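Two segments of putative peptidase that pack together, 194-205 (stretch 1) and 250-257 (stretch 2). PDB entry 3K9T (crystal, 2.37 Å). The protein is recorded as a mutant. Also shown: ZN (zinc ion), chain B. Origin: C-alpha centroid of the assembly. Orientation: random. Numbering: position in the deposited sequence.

Stretch 1 194-205: CNDNLSGVALIT
Stretch 2 250-257: VATCVGDA

Stretch 1 is regular helix from Leu-198 onward, with i to i-4 bonds; before it lies a wide pi-type turn over 194-198, closed by Ser-199 N to Cys-194 O at 2.9 Å, with a cis peptide bond before Asn-197. Stretch 2 is an irregular segment laid against it, following strand residue Val-250 and turning at Cys-253 (phi/psi 50/47). CA atoms pair Asn-195 with Cys-253 and Gly-200 with Thr-252, both at 4.4 Å.

A close backbone fit lies at Gly-200. Its bare CA lies 3.6 Å from Ala-251 O, and an ideal CB would come within 2.3 Å of that oxygen, so the carbonyl fills the hollow left by the absent side chain. Gly-255 is similarly close-fitting: a CB there would point toward the helix and lie only 3.2 Å from Ser-199 CB.

Between these glycines, Ser-199 (chi1 p) points toward stretch 2. Its small side chain links both segments, OG donating to Asn-195 O at 2.6 Å and accepting from Val-254 N at 3.0 Å. Asn-195, with chi1 at -144° between wells, reaches the loop through its amide: OD1 accepts from Gly-255 N at 2.8 Å and, weakly, from Asp-256 N at 3.3 Å, while ND2 donates to Asp-256 OD1 at 2.8 Å. An amide suits this place because it offers both acceptor and donor. Asn-195 O also receives a weak bond from Cys-253 N at 3.1 Å. Asn-197 (chi1 t) carries OD1 to 3.3 Å from Thr-252 CA, where it also accepts from Gly-200 N at 3.0 Å.

Further along the helix, the contact becomes apolar. Leu-203 (t, p) places CD2 3.8 Å from Val-254 CG2, and Ile-204 (m, m) brings CG1 to 3.6 Å from Ala-251 CB, the methyl that points toward the helix. Asp-196 (chi1 t) binds zinc through OD2 at 1.9 Å, while its CB lies 4.0 Å from Cys-253 SG.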

# COMPACT_ATOMS: atom_id res chain seq x y z
N CYS A 194 20.91 -20.97 -27.72
CA CYS A 194 21.80 -20.37 -26.77
C CYS A 194 21.15 -19.75 -25.51
O CYS A 194 21.42 -20.21 -24.43
CB CYS A 194 22.68 -19.35 -27.49
SG CYS A 194 23.83 -20.16 -28.66
N ASN A 195 20.31 -18.73 -25.64
CA ASN A 195 19.70 -18.10 -24.47
C ASN A 195 18.83 -19.11 -23.71
O ASN A 195 18.93 -19.27 -22.48
CB ASN A 195 18.92 -16.83 -24.84
CG ASN A 195 19.03 -15.72 -23.74
OD1 ASN A 195 20.02 -15.65 -23.03
ND2 ASN A 195 18.01 -14.86 -23.63
N ASP A 196 18.03 -19.85 -24.47
CA ASP A 196 17.18 -20.91 -23.91
C ASP A 196 17.66 -22.27 -24.49
O ASP A 196 17.22 -22.63 -25.58
CB ASP A 196 15.73 -20.60 -24.28
CG ASP A 196 14.77 -21.67 -23.83
OD1 ASP A 196 15.09 -22.35 -22.84
OD2 ASP A 196 13.70 -21.86 -24.47
N ASN A 197 18.55 -23.04 -23.82
CA ASN A 197 19.12 -22.70 -22.49
C ASN A 197 20.56 -23.13 -22.23
O ASN A 197 20.85 -23.69 -21.15
CB ASN A 197 18.25 -23.25 -21.34
CG ASN A 197 18.75 -22.79 -19.96
OD1 ASN A 197 19.21 -21.66 -19.79
ND2 ASN A 197 18.69 -23.69 -18.98
N LEU A 198 21.47 -22.85 -23.17
CA LEU A 198 22.89 -23.04 -22.89
C LEU A 198 23.38 -21.93 -21.95
O LEU A 198 24.37 -22.09 -21.27
CB LEU A 198 23.78 -23.09 -24.16
CG LEU A 198 23.57 -24.36 -24.96
CD1 LEU A 198 24.44 -24.38 -26.18
CD2 LEU A 198 23.82 -25.60 -24.05
N SER A 199 22.71 -20.79 -21.92
CA SER A 199 23.19 -19.69 -21.06
C SER A 199 23.10 -20.06 -19.56
O SER A 199 24.04 -19.84 -18.80
CB SER A 199 22.42 -18.41 -21.38
OG SER A 199 21.03 -18.54 -21.12
N GLY A 200 21.99 -20.68 -19.17
CA GLY A 200 21.81 -21.06 -17.76
C GLY A 200 22.78 -22.16 -17.35
O GLY A 200 23.33 -22.16 -16.23
N VAL A 201 22.97 -23.09 -18.28
CA VAL A 201 23.86 -24.22 -18.08
C VAL A 201 25.27 -23.68 -17.89
O VAL A 201 25.90 -24.02 -16.90
CB VAL A 201 23.82 -25.25 -19.25
CG1 VAL A 201 24.93 -26.30 -19.06
CG2 VAL A 201 22.49 -25.90 -19.31
N ALA A 202 25.74 -22.82 -18.80
CA ALA A 202 27.12 -22.31 -18.67
C ALA A 202 27.26 -21.39 -17.46
O ALA A 202 28.29 -21.46 -16.79
CB ALA A 202 27.63 -21.64 -19.93
N LEU A 203 26.23 -20.59 -17.15
CA LEU A 203 26.32 -19.67 -16.00
C LEU A 203 26.45 -20.40 -14.66
O LEU A 203 27.33 -20.12 -13.88
CB LEU A 203 25.13 -18.69 -15.96
CG LEU A 203 24.97 -17.87 -14.67
CD1 LEU A 203 26.06 -16.88 -14.67
CD2 LEU A 203 23.61 -17.17 -14.52
N ILE A 204 25.54 -21.31 -14.41
CA ILE A 204 25.49 -22.07 -13.17
C ILE A 204 26.80 -22.85 -13.02
O ILE A 204 27.34 -22.95 -11.93
CB ILE A 204 24.19 -22.96 -13.20
CG1 ILE A 204 22.96 -22.08 -13.01
CG2 ILE A 204 24.13 -23.99 -12.20
CD1 ILE A 204 23.00 -21.27 -11.84
N THR A 205 27.37 -23.33 -14.14
CA THR A 205 28.64 -24.03 -14.09
C THR A 205 29.72 -23.14 -13.48
O THR A 205 30.42 -23.53 -12.53
CB THR A 205 29.02 -24.60 -15.46
OG1 THR A 205 28.05 -25.59 -15.80
CG2 THR A 205 30.44 -25.25 -15.43
N VAL A 250 16.11 -20.45 -10.38
CA VAL A 250 16.21 -21.18 -11.62
C VAL A 250 16.88 -20.22 -12.65
O VAL A 250 16.40 -19.11 -12.92
CB VAL A 250 14.84 -21.63 -12.14
CG1 VAL A 250 14.98 -22.24 -13.53
CG2 VAL A 250 14.12 -22.60 -11.16
N ALA A 251 18.00 -20.65 -13.22
CA ALA A 251 18.75 -19.82 -14.15
C ALA A 251 18.44 -20.25 -15.58
O ALA A 251 18.67 -21.39 -15.97
CB ALA A 251 20.25 -19.92 -13.88
N THR A 252 17.95 -19.31 -16.37
CA THR A 252 17.73 -19.52 -17.77
C THR A 252 17.76 -18.17 -18.45
O THR A 252 17.62 -17.15 -17.78
CB THR A 252 16.39 -20.23 -18.02
OG1 THR A 252 16.21 -20.34 -19.41
CG2 THR A 252 15.21 -19.46 -17.42
N CYS A 253 17.97 -18.17 -19.76
CA CYS A 253 17.92 -16.94 -20.56
C CYS A 253 18.76 -15.81 -19.99
O CYS A 253 18.28 -14.68 -19.91
CB CYS A 253 16.47 -16.48 -20.71
SG CYS A 253 15.42 -17.68 -21.58
N VAL A 254 19.99 -16.12 -19.62
CA VAL A 254 20.82 -15.19 -18.89
C VAL A 254 21.93 -14.58 -19.75
O VAL A 254 22.84 -13.92 -19.20
CB VAL A 254 21.46 -15.85 -17.63
CG1 VAL A 254 20.40 -16.09 -16.56
CG2 VAL A 254 22.20 -17.12 -18.01
N GLY A 255 21.84 -14.72 -21.08
CA GLY A 255 22.96 -14.40 -21.96
C GLY A 255 22.86 -13.31 -23.01
O GLY A 255 23.89 -12.93 -23.61
N ASP A 256 21.66 -12.80 -23.26
CA ASP A 256 21.47 -11.77 -24.27
C ASP A 256 21.80 -10.35 -23.83
O ASP A 256 22.11 -10.12 -22.65
CB ASP A 256 20.05 -11.81 -24.81
CG ASP A 256 19.02 -11.40 -23.79
OD1 ASP A 256 18.65 -12.23 -22.90
OD2 ASP A 256 18.53 -10.26 -23.93
N ALA A 257 21.70 -9.40 -24.78
CA ALA A 257 22.07 -8.00 -24.52
C ALA A 257 21.03 -7.21 -23.73
O ALA A 257 21.29 -6.06 -23.36
CB ALA A 257 22.41 -7.27 -25.84
ZN ZN B . 12.49 -23.34 -24.14